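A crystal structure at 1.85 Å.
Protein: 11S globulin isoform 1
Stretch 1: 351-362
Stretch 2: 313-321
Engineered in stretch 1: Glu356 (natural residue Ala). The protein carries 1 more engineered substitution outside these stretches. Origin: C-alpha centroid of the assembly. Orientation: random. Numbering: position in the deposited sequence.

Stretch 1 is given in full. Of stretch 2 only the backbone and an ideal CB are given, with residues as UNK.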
# COMPACT_ATOMS: atom_id res chain seq x y z
N GLU A 351 1.18 -35.06 -12.90
CA GLU A 351 -0.09 -35.57 -13.43
C GLU A 351 0.05 -35.98 -14.89
O GLU A 351 0.70 -35.29 -15.69
CB GLU A 351 -1.20 -34.53 -13.33
CG GLU A 351 -1.60 -34.21 -11.92
CD GLU A 351 -2.08 -32.80 -11.77
OE1 GLU A 351 -2.10 -32.07 -12.78
OE2 GLU A 351 -2.44 -32.43 -10.64
N ARG A 352 -0.59 -37.09 -15.25
CA ARG A 352 -0.63 -37.56 -16.63
C ARG A 352 -2.04 -38.00 -16.98
O ARG A 352 -2.62 -38.84 -16.29
CB ARG A 352 0.36 -38.71 -16.85
CG ARG A 352 0.57 -39.04 -18.31
CD ARG A 352 0.48 -40.53 -18.54
NE ARG A 352 1.77 -41.19 -18.34
CZ ARG A 352 2.74 -41.21 -19.24
NH1 ARG A 352 2.58 -40.60 -20.41
NH2 ARG A 352 3.88 -41.83 -18.97
N ALA A 353 -2.59 -37.41 -18.04
CA ALA A 353 -3.92 -37.79 -18.48
C ALA A 353 -3.90 -39.19 -19.09
O ALA A 353 -2.89 -39.62 -19.67
CB ALA A 353 -4.45 -36.78 -19.51
N GLY A 354 -5.01 -39.91 -18.95
CA GLY A 354 -5.21 -41.14 -19.68
C GLY A 354 -5.58 -40.84 -21.13
O GLY A 354 -5.53 -39.70 -21.60
N SER A 355 -5.97 -41.91 -21.84
CA SER A 355 -6.31 -41.79 -23.26
C SER A 355 -7.50 -40.89 -23.50
O SER A 355 -7.70 -40.43 -24.63
CB SER A 355 -6.61 -43.19 -23.85
OG SER A 355 -7.50 -43.93 -23.01
N GLU A 356 -8.30 -40.62 -22.47
CA GLU A 356 -9.52 -39.85 -22.53
C GLU A 356 -9.32 -38.36 -22.25
O GLU A 356 -10.26 -37.57 -22.41
CB GLU A 356 -10.51 -40.43 -21.50
CG GLU A 356 -11.94 -39.94 -21.58
CD GLU A 356 -12.71 -40.28 -20.33
OE1 GLU A 356 -13.90 -39.90 -20.23
OE2 GLU A 356 -12.10 -40.91 -19.43
N GLY A 357 -8.12 -37.94 -21.88
CA GLY A 357 -7.95 -36.60 -21.36
C GLY A 357 -8.29 -36.59 -19.89
O GLY A 357 -8.69 -37.60 -19.29
N PHE A 358 -8.12 -35.41 -19.28
CA PHE A 358 -8.16 -35.28 -17.83
C PHE A 358 -8.35 -33.80 -17.56
O PHE A 358 -7.48 -33.01 -17.96
CB PHE A 358 -6.85 -35.79 -17.22
CG PHE A 358 -6.81 -35.84 -15.71
CD1 PHE A 358 -7.90 -36.25 -14.97
CD2 PHE A 358 -5.64 -35.53 -15.02
CE1 PHE A 358 -7.85 -36.33 -13.60
CE2 PHE A 358 -5.59 -35.58 -13.64
CZ PHE A 358 -6.70 -35.99 -12.93
N GLN A 359 -9.46 -33.41 -16.92
CA GLN A 359 -9.78 -32.00 -16.65
C GLN A 359 -9.98 -31.77 -15.16
O GLN A 359 -10.65 -32.56 -14.47
CB GLN A 359 -11.05 -31.53 -17.38
CG GLN A 359 -11.04 -31.76 -18.88
CD GLN A 359 -11.87 -32.97 -19.26
OE1 GLN A 359 -13.00 -33.12 -18.81
NE2 GLN A 359 -11.30 -33.85 -20.07
N LEU A 360 -9.43 -30.68 -14.64
CA LEU A 360 -9.65 -30.41 -13.24
C LEU A 360 -9.73 -28.90 -13.01
O LEU A 360 -9.42 -28.08 -13.88
CB LEU A 360 -8.56 -31.03 -12.37
CG LEU A 360 -7.16 -30.65 -12.85
CD1 LEU A 360 -6.49 -29.51 -12.06
CD2 LEU A 360 -6.29 -31.89 -12.89
N VAL A 361 -10.22 -28.56 -11.83
CA VAL A 361 -10.17 -27.21 -11.30
C VAL A 361 -9.47 -27.31 -9.96
O VAL A 361 -9.75 -28.22 -9.17
CB VAL A 361 -11.57 -26.58 -11.17
CG1 VAL A 361 -12.51 -27.49 -10.41
CG2 VAL A 361 -11.47 -25.22 -10.49
N SER A 362 -8.52 -26.42 -9.73
CA SER A 362 -7.84 -26.38 -8.45
C SER A 362 -8.17 -25.06 -7.79
O SER A 362 -8.24 -24.03 -8.45
CB SER A 362 -6.33 -26.53 -8.59
OG SER A 362 -6.02 -27.83 -9.07
N UNK A 313 -11.56 -33.16 -9.84
CA UNK A 313 -11.59 -33.61 -11.23
C UNK A 313 -13.00 -33.47 -11.80
O UNK A 313 -13.97 -34.00 -11.24
CB UNK A 313 -11.11 -35.06 -11.34
N UNK A 314 -13.13 -32.68 -12.86
CA UNK A 314 -14.41 -32.41 -13.50
C UNK A 314 -14.69 -33.35 -14.68
O UNK A 314 -15.80 -33.33 -15.20
CB UNK A 314 -14.45 -30.96 -13.98
N UNK A 315 -13.73 -34.14 -15.10
CA UNK A 315 -13.93 -34.99 -16.27
C UNK A 315 -12.67 -35.77 -16.59
O UNK A 315 -11.58 -35.47 -16.10
CB UNK A 315 -14.35 -34.15 -17.48
N UNK A 316 -12.85 -36.78 -17.42
CA UNK A 316 -11.68 -37.55 -17.78
C UNK A 316 -11.14 -38.40 -16.65
O UNK A 316 -11.81 -38.70 -15.66
CB UNK A 316 -10.58 -36.61 -18.28
N UNK A 317 -9.88 -38.79 -16.81
CA UNK A 317 -9.18 -39.68 -15.90
C UNK A 317 -7.70 -39.38 -16.01
O UNK A 317 -7.21 -39.14 -17.11
CB UNK A 317 -9.47 -41.15 -16.21
N UNK A 318 -7.00 -39.42 -14.88
CA UNK A 318 -5.57 -39.19 -14.94
C UNK A 318 -4.84 -39.77 -13.75
O UNK A 318 -5.43 -40.05 -12.70
CB UNK A 318 -5.28 -37.69 -15.04
N UNK A 319 -3.55 -39.98 -13.94
CA UNK A 319 -2.65 -40.44 -12.89
C UNK A 319 -2.03 -39.23 -12.20
O UNK A 319 -1.45 -38.37 -12.87
CB UNK A 319 -1.57 -41.36 -13.46
N UNK A 320 -2.15 -39.17 -10.88
CA UNK A 320 -1.47 -38.16 -10.06
C UNK A 320 -0.49 -38.86 -9.14
O UNK A 320 -0.84 -39.82 -8.45
CB UNK A 320 -2.47 -37.33 -9.25
N UNK A 321 0.75 -38.37 -9.11
CA UNK A 321 1.72 -38.79 -8.11
C UNK A 321 2.15 -37.59 -7.30
O UNK A 321 2.45 -36.53 -7.86
CB UNK A 321 2.93 -39.47 -8.76

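Position 313 lies opposite Leu360 in a non-hydrogen-bonded antiparallel pair, and its ideal CB shares Leu360's face of the sheet. That CB sits 4.2 Å from Phe358 CE1 and 4.0 Å from Gln359 O, so a small or medium apolar side chain would suit, as would one tolerant of a nearby carbonyl. The deposited residue is Cys313. With chi1 in t, its SG comes 3.5 Å from Phe358 CE1, oblique to the ring.

At 314 the CA-to-CB bond points sideways, and the backbone N donates to Gln359 O at 3.0 Å. The ideal CB is 4.2 Å from the same Gln359 O, with Val361 a little farther along. A beta-branched residue, or a short one with a hydroxyl, fits both the carbonyl and the apolar neighbor. It is Thr314: its CG2 lies 3.9 Å from Val361 CG1, while its OG1 shares a water with Gln359 OE1, 2.6 Å from OG1 and 2.8 Å from OE1.

Position 315 is far stricter. Its O accepts from Gln359 N at 3.1 Å, a nearly straight bond, and an ideal CB would fall 2.2 Å from Gln359 OE1. With the Gln359 side chain folded over this spot, only a residue without CB fits, and Gly315 is found. Between Gln359 and Leu360 the register slips by one, a beta bulge.

Position 316 asks for the same answer twice over. Its phi of 71° favors glycine, and a CB, pointing toward stretch 1, would lie 2.4 Å from Gly357 O and 2.8 Å from Phe358 CA. Gly316 lets the chains close to 4.2 Å between its CA and Phe358 CA as stretch 2 turns its corner.

The backbone of 317 works at both ends: its N donates to Gly357 O and its O accepts from Gly354 N, each at 3.0 Å. The ideal CB is 4.2 Å from Glu356 OE2, an engineered carboxylate, with open space beyond; a long polar or basic side chain would be at ease. Arg317 leads away overall, and its NE remains 4.2 Å from Glu356 OE2, beyond a salt bridge.

At 318 the Phe358 ring decides. An ideal CB would be 2.2 Å from Phe358 CD2, leaving no room for a side chain. Gly318 instead lays its CA over the ring face, 3.5 Å from the Phe358 centroid and almost on the normal, a CH-pi contact.

Position 319 pairs with Arg352 through two 2.8 Å hydrogen bonds, 319 N to Arg352 O and Arg352 N to 319 O. Its CB shares Arg352's face, where many strand-forming or polar residues would serve. It is Arg319, whose end leads away to partners elsewhere in the structure.

Position 320 faces the aliphatic part of Glu351, so a beta-branched or other apolar residue suits. Val320 places CG2 3.7 Å from Glu351 CG and 4.2 Å from Phe358 CE2.

Position 321 points sideways with nothing of stretch 1 near its CB, leaving the choice free here; it is Glu321.

Stretch 2 313-321: CTGGRGRVE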
# COMPACT_ATOMS: atom_id res chain seq x y z
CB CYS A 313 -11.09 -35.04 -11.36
SG CYS A 313 -11.29 -35.69 -13.05
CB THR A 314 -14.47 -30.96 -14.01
OG1 THR A 314 -13.48 -30.75 -15.02
CG2 THR A 314 -14.22 -29.95 -12.85
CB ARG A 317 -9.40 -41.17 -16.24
CG ARG A 317 -10.79 -41.70 -16.03
CD ARG A 317 -10.92 -43.12 -16.58
NE ARG A 317 -12.23 -43.68 -16.26
CZ ARG A 317 -12.56 -44.15 -15.06
NH1 ARG A 317 -11.67 -44.13 -14.06
NH2 ARG A 317 -13.78 -44.64 -14.85
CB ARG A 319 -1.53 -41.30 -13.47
CG ARG A 319 -0.74 -42.07 -12.44
CD ARG A 319 -1.54 -43.29 -12.04
NE ARG A 319 -0.96 -44.04 -10.93
CZ ARG A 319 -1.56 -45.07 -10.35
NH1 ARG A 319 -2.76 -45.45 -10.77
NH2 ARG A 319 -0.97 -45.71 -9.34
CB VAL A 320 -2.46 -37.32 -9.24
CG1 VAL A 320 -1.72 -36.16 -8.53
CG2 VAL A 320 -3.56 -36.79 -10.12
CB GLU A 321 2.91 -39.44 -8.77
CG GLU A 321 2.52 -40.73 -9.47
CD GLU A 321 3.72 -41.39 -10.08
OE1 GLU A 321 3.64 -41.79 -11.26
OE2 GLU A 321 4.75 -41.49 -9.38
O HOH W 1 -14.41 -31.18 -17.37
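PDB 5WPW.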